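Side-chain contacts in transketolase (Campylobacter jejuni, PDB 3L84), which belongs to the transketolase family of thiamine diphosphate-binding enzymes, with two domains of the thiamine diphosphate-binding superfamily followed by a transketolase-type C-terminal domain: residues A[349-352]-A[353-357]; A[314-317]-A[318-322]. One frame throughout, in Å; residues are numbered along the deposited sequence.

Contact 1 (A[349-352]-A[353-357]); sequences NVLA and KNLEG
V350 and N354 meet one turn apart at the C-terminal end of helix 340-354, where the carbonyl oxygen V350 O takes two hydrogen bonds from a single residue. The backbone N354 N lies 3.1 Å from V350 O, and the side-chain amide N354 ND2 lies 2.9 Å from V350 O in an almost straight bond (N-H...O 174°). The two donors approach from opposite faces of the carbonyl plane, and the acceptor lies within the plane of the N354 amide. With CG anti to its carbonyl carbon (chi1 -81°), the N354 side chain folds back along the helix, beside V350 and pointing the same way; N354 ND2 also touches V350 CG1 at 3.6 Å. This side-chain bond adds to the backbone bond across the last turn, just before L355 leaves helical geometry, where the bond from L355 N to L351 O is already weak.

Packing is close on the protein side, where L351, A352 and L355 are buried. L355 CB rests 3.3 Å from L351 O, while the methyls of the two leucines touch only lightly, L351 CD2 to L355 CD1 being 4.3 Å. K353 marks the solvent side: its chain, bent at chi3 and chi4, curls back over the N349 carbonyl with CG 3.2 Å from N349 O, and K353 NZ lies 3.7 Å from N349 O.

The amide of N349 points elsewhere, bonding H374 N through OD1. L351 reaches W483 and L487 of helix 476-488, while L351 and A352 both pack on F358 of strand 358-362, which follows directly after the turn.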
loop_
_atom_site.group_PDB
_atom_site.type_symbol
_atom_site.label_atom_id
_atom_site.label_comp_id
_atom_site.label_asym_id
_atom_site.label_seq_id
_atom_site.Cartn_x
_atom_site.Cartn_y
_atom_site.Cartn_z
ATOM N N ASN A 349 -6.648 -4.442 26.389
ATOM C CA ASN A 349 -6.194 -5.154 27.586
ATOM C C ASN A 349 -7.272 -6.026 28.226
ATOM O O ASN A 349 -6.978 -7.149 28.615
ATOM C CB ASN A 349 -5.602 -4.152 28.575
ATOM C CG ASN A 349 -4.148 -3.855 28.286
ATOM O OD1 ASN A 349 -3.270 -4.493 28.828
ATOM N ND2 ASN A 349 -3.892 -2.942 27.356
ATOM N N VAL A 350 -8.510 -5.560 28.294
ATOM C CA VAL A 350 -9.610 -6.375 28.805
ATOM C C VAL A 350 -9.833 -7.587 27.901
ATOM O O VAL A 350 -10.032 -8.707 28.378
ATOM C CB VAL A 350 -10.898 -5.530 28.899
ATOM C CG1 VAL A 350 -12.126 -6.407 29.129
ATOM C CG2 VAL A 350 -10.785 -4.487 30.036
ATOM N N LEU A 351 -9.775 -7.390 26.593
ATOM C CA LEU A 351 -9.973 -8.498 25.659
ATOM C C LEU A 351 -8.879 -9.535 25.797
ATOM O O LEU A 351 -9.175 -10.742 25.852
ATOM C CB LEU A 351 -10.094 -8.001 24.210
ATOM C CG LEU A 351 -11.331 -7.132 23.940
ATOM C CD1 LEU A 351 -11.298 -6.562 22.505
ATOM C CD2 LEU A 351 -12.567 -7.926 24.161
ATOM N N ALA A 352 -7.639 -9.085 25.908
ATOM C CA ALA A 352 -6.519 -10.022 26.047
ATOM C C ALA A 352 -6.624 -10.784 27.355
ATOM O O ALA A 352 -6.215 -11.950 27.395
ATOM C CB ALA A 352 -5.194 -9.258 25.952
ATOM N N LYS A 353 -7.127 -10.170 28.423
ATOM C CA LYS A 353 -7.285 -10.856 29.708
ATOM C C LYS A 353 -8.373 -11.902 29.652
ATOM O O LYS A 353 -8.260 -12.944 30.330
ATOM C CB LYS A 353 -7.604 -9.853 30.813
ATOM C CG LYS A 353 -6.416 -9.026 31.164
ATOM C CD LYS A 353 -6.746 -8.007 32.233
ATOM C CE LYS A 353 -6.133 -6.640 31.900
ATOM N NZ LYS A 353 -7.131 -5.483 31.928
ATOM N N ASN A 354 -9.432 -11.655 28.893
ATOM C CA ASN A 354 -10.615 -12.522 28.835
ATOM C C ASN A 354 -10.538 -13.603 27.766
ATOM O O ASN A 354 -11.241 -14.602 27.871
ATOM C CB ASN A 354 -11.891 -11.698 28.588
ATOM C CG ASN A 354 -12.444 -11.041 29.847
ATOM O OD1 ASN A 354 -13.245 -11.633 30.576
ATOM N ND2 ASN A 354 -12.014 -9.833 30.122
ATOM N N LEU A 355 -9.678 -13.432 26.767
ATOM C CA LEU A 355 -9.664 -14.303 25.601
ATOM C C LEU A 355 -8.255 -14.828 25.413
ATOM O O LEU A 355 -7.346 -14.085 25.010
ATOM C CB LEU A 355 -10.127 -13.534 24.361
ATOM C CG LEU A 355 -11.566 -13.025 24.381
ATOM C CD1 LEU A 355 -11.795 -12.022 23.283
ATOM C CD2 LEU A 355 -12.605 -14.146 24.319
ATOM N N GLU A 356 -8.047 -16.116 25.670
ATOM C CA GLU A 356 -6.714 -16.676 25.590
ATOM C C GLU A 356 -6.099 -16.621 24.191
ATOM O O GLU A 356 -4.879 -16.617 24.058
ATOM C CB GLU A 356 -6.726 -18.104 26.145
ATOM C CG GLU A 356 -6.872 -18.138 27.669
ATOM C CD GLU A 356 -7.462 -19.421 28.210
ATOM O OE1 GLU A 356 -8.529 -19.816 27.727
ATOM O OE2 GLU A 356 -6.870 -20.039 29.148
ATOM N N GLY A 357 -6.927 -16.546 23.151
ATOM C CA GLY A 357 -6.447 -16.454 21.801
ATOM C C GLY A 357 -6.362 -15.053 21.210
ATOM O O GLY A 357 -6.002 -14.921 20.036
#

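Contact 2 (A[314-317]-A[318-322]); sequences KELL and ERLLN. With ACT (acetate ion), chain D.
The acetate oxygen OXT is gripped by two nitrogens of K314, the backbone N at 3.2 Å and, more weakly, the ammonium NZ, while the other oxygen, ACT O, accepts from E315 N at 3.0 Å. The ion, probably from the crystallisation liquor, thus sits at the N-terminus of the short α-helix 314-321, where first-turn N-H groups and the helix dipole would probably favour an anion. Bends at chi3 and chi4 curl the K314 chain past the OXT side of the acetate; NZ also bonds the carbonyls of E309 and S311.

Farther along, E315 and R319 are one turn apart without forming a salt bridge. E315 OE1 and R319 NH1 stand 4.2 Å apart, with carboxylate and guanidinium planes turned 81° against each other. Two waters bridge these atoms; one of them, lying in the guanidinium plane at its edge, bonds E315 OE1 only weakly. A bend at chi3 (-62°) brings the guanidinium back across L316, whose CA lies 3.6 Å above one face, off toward the rim. R319 NE makes its salt bridge with E356.

Leucine pairs one turn apart add apolar contacts: L316 CG meets L320 CD1 at 4.0 Å, and L317 CG meets L321 CD1 at 3.9 Å, each pair crossing at a slant. L317, buried where L316 is partly exposed, also packs on L56 and I406. At the C-terminal end N322 leaves helical geometry and turns its amide back, N322 ND2 donating in the carbonyl plane to a lone pair of E318 O at 2.9 Å.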
loop_
_atom_site.group_PDB
_atom_site.type_symbol
_atom_site.label_atom_id
_atom_site.label_comp_id
_atom_site.label_asym_id
_atom_site.label_seq_id
_atom_site.Cartn_x
_atom_site.Cartn_y
_atom_site.Cartn_z
ATOM N N LYS A 314 -7.012 -29.954 27.027
ATOM C CA LYS A 314 -8.339 -30.118 26.408
ATOM C C LYS A 314 -9.278 -28.950 26.642
ATOM O O LYS A 314 -9.948 -28.488 25.709
ATOM C CB LYS A 314 -9.045 -31.407 26.874
ATOM C CG LYS A 314 -8.452 -32.669 26.363
ATOM C CD LYS A 314 -9.246 -33.896 26.851
ATOM C CE LYS A 314 -9.125 -34.164 28.348
ATOM N NZ LYS A 314 -7.766 -34.654 28.724
ATOM N N GLU A 315 -9.377 -28.507 27.889
ATOM C CA GLU A 315 -10.287 -27.416 28.225
ATOM C C GLU A 315 -9.795 -26.118 27.595
ATOM O O GLU A 315 -10.593 -25.335 27.109
ATOM C CB GLU A 315 -10.454 -27.255 29.747
ATOM C CG GLU A 315 -11.230 -28.406 30.434
ATOM C CD GLU A 315 -11.684 -28.091 31.870
ATOM O OE1 GLU A 315 -11.776 -26.894 32.270
ATOM O OE2 GLU A 315 -11.999 -29.062 32.586
ATOM N N LEU A 316 -8.483 -25.902 27.598
ATOM C CA LEU A 316 -7.942 -24.706 26.952
ATOM C C LEU A 316 -8.297 -24.690 25.460
ATOM O O LEU A 316 -8.759 -23.682 24.961
ATOM C CB LEU A 316 -6.425 -24.656 27.127
ATOM C CG LEU A 316 -5.694 -23.582 26.318
ATOM C CD1 LEU A 316 -6.243 -22.188 26.612
ATOM C CD2 LEU A 316 -4.199 -23.643 26.540
ATOM N N LEU A 317 -8.085 -25.799 24.763
ATOM C CA LEU A 317 -8.380 -25.838 23.348
ATOM C C LEU A 317 -9.869 -25.551 23.136
ATOM O O LEU A 317 -10.212 -24.790 22.253
ATOM C CB LEU A 317 -7.926 -27.148 22.709
ATOM C CG LEU A 317 -8.266 -27.273 21.223
ATOM C CD1 LEU A 317 -7.684 -26.129 20.424
ATOM C CD2 LEU A 317 -7.785 -28.630 20.669
ATOM N N GLU A 318 -10.737 -26.119 23.969
ATOM C CA GLU A 318 -12.160 -25.838 23.828
ATOM C C GLU A 318 -12.509 -24.371 24.034
ATOM O O GLU A 318 -13.363 -23.844 23.314
ATOM C CB GLU A 318 -13.007 -26.771 24.706
ATOM C CG GLU A 318 -13.154 -28.159 24.070
ATOM C CD GLU A 318 -13.993 -28.103 22.758
ATOM O OE1 GLU A 318 -13.497 -28.480 21.676
ATOM O OE2 GLU A 318 -15.152 -27.630 22.801
ATOM N N ARG A 319 -11.863 -23.705 24.993
ATOM C CA ARG A 319 -12.076 -22.265 25.155
ATOM C C ARG A 319 -11.600 -21.485 23.946
ATOM O O ARG A 319 -12.242 -20.505 23.549
ATOM C CB ARG A 319 -11.397 -21.749 26.418
ATOM C CG ARG A 319 -11.979 -22.298 27.716
ATOM C CD ARG A 319 -11.474 -21.559 28.933
ATOM N NE ARG A 319 -10.031 -21.658 29.123
ATOM C CZ ARG A 319 -9.409 -22.617 29.784
ATOM N NH1 ARG A 319 -10.071 -23.651 30.311
ATOM N NH2 ARG A 319 -8.081 -22.590 29.915
ATOM N N LEU A 320 -10.465 -21.873 23.369
ATOM C CA LEU A 320 -9.946 -21.173 22.211
ATOM C C LEU A 320 -10.861 -21.325 21.003
ATOM O O LEU A 320 -11.019 -20.414 20.199
ATOM C CB LEU A 320 -8.548 -21.682 21.875
ATOM C CG LEU A 320 -7.448 -21.346 22.845
ATOM C CD1 LEU A 320 -6.246 -22.209 22.582
ATOM C CD2 LEU A 320 -7.090 -19.864 22.794
ATOM N N LEU A 321 -11.478 -22.499 20.881
ATOM C CA LEU A 321 -12.353 -22.786 19.742
ATOM C C LEU A 321 -13.748 -22.181 19.944
ATOM O O LEU A 321 -14.448 -21.984 18.970
ATOM C CB LEU A 321 -12.486 -24.301 19.529
ATOM C CG LEU A 321 -11.203 -25.008 19.062
ATOM C CD1 LEU A 321 -11.436 -26.496 19.094
ATOM C CD2 LEU A 321 -10.818 -24.570 17.668
ATOM N N ASN A 322 -14.107 -21.866 21.182
ATOM C CA ASN A 322 -15.457 -21.411 21.548
ATOM C C ASN A 322 -15.409 -20.193 22.462
ATOM O O ASN A 322 -15.852 -20.240 23.612
ATOM C CB ASN A 322 -16.166 -22.547 22.268
ATOM C CG ASN A 322 -16.363 -23.744 21.396
ATOM O OD1 ASN A 322 -17.245 -23.730 20.531
ATOM N ND2 ASN A 322 -15.552 -24.797 21.594
HETATM C C ACT D . -8.106 -31.068 30.351
HETATM O O ACT D . -8.075 -29.793 30.273
HETATM O OXT ACT D . -7.177 -31.674 29.739
HETATM C CH3 ACT D . -9.234 -31.821 31.012
HETATM O O HOH W 1 -13.008 -24.315 30.340
HETATM O O HOH W 2 -9.033 -25.466 32.404
#

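Overall arrangement
Contacts 1 and 2 lie on successive helices, 340-354 and 314-321, in the pyrimidine-binding and thiamine diphosphate-binding parts of the transketolase sequence, respectively, with centres about 14 Å apart. They meet directly through the turn that follows helix 340-354. E356 OE1 and R319 NE form a salt bridge of 2.8 Å, and leucine methyls pack against polar atoms beside it: L320 CD2 at 3.3 Å from G357 N and L316 CD1 at 3.4 Å from E356 OE2. The acetate is held by residues 314 and 315 of contact 2, at the start of that helix, whereas the E356 junction engages L316, R319 and L320.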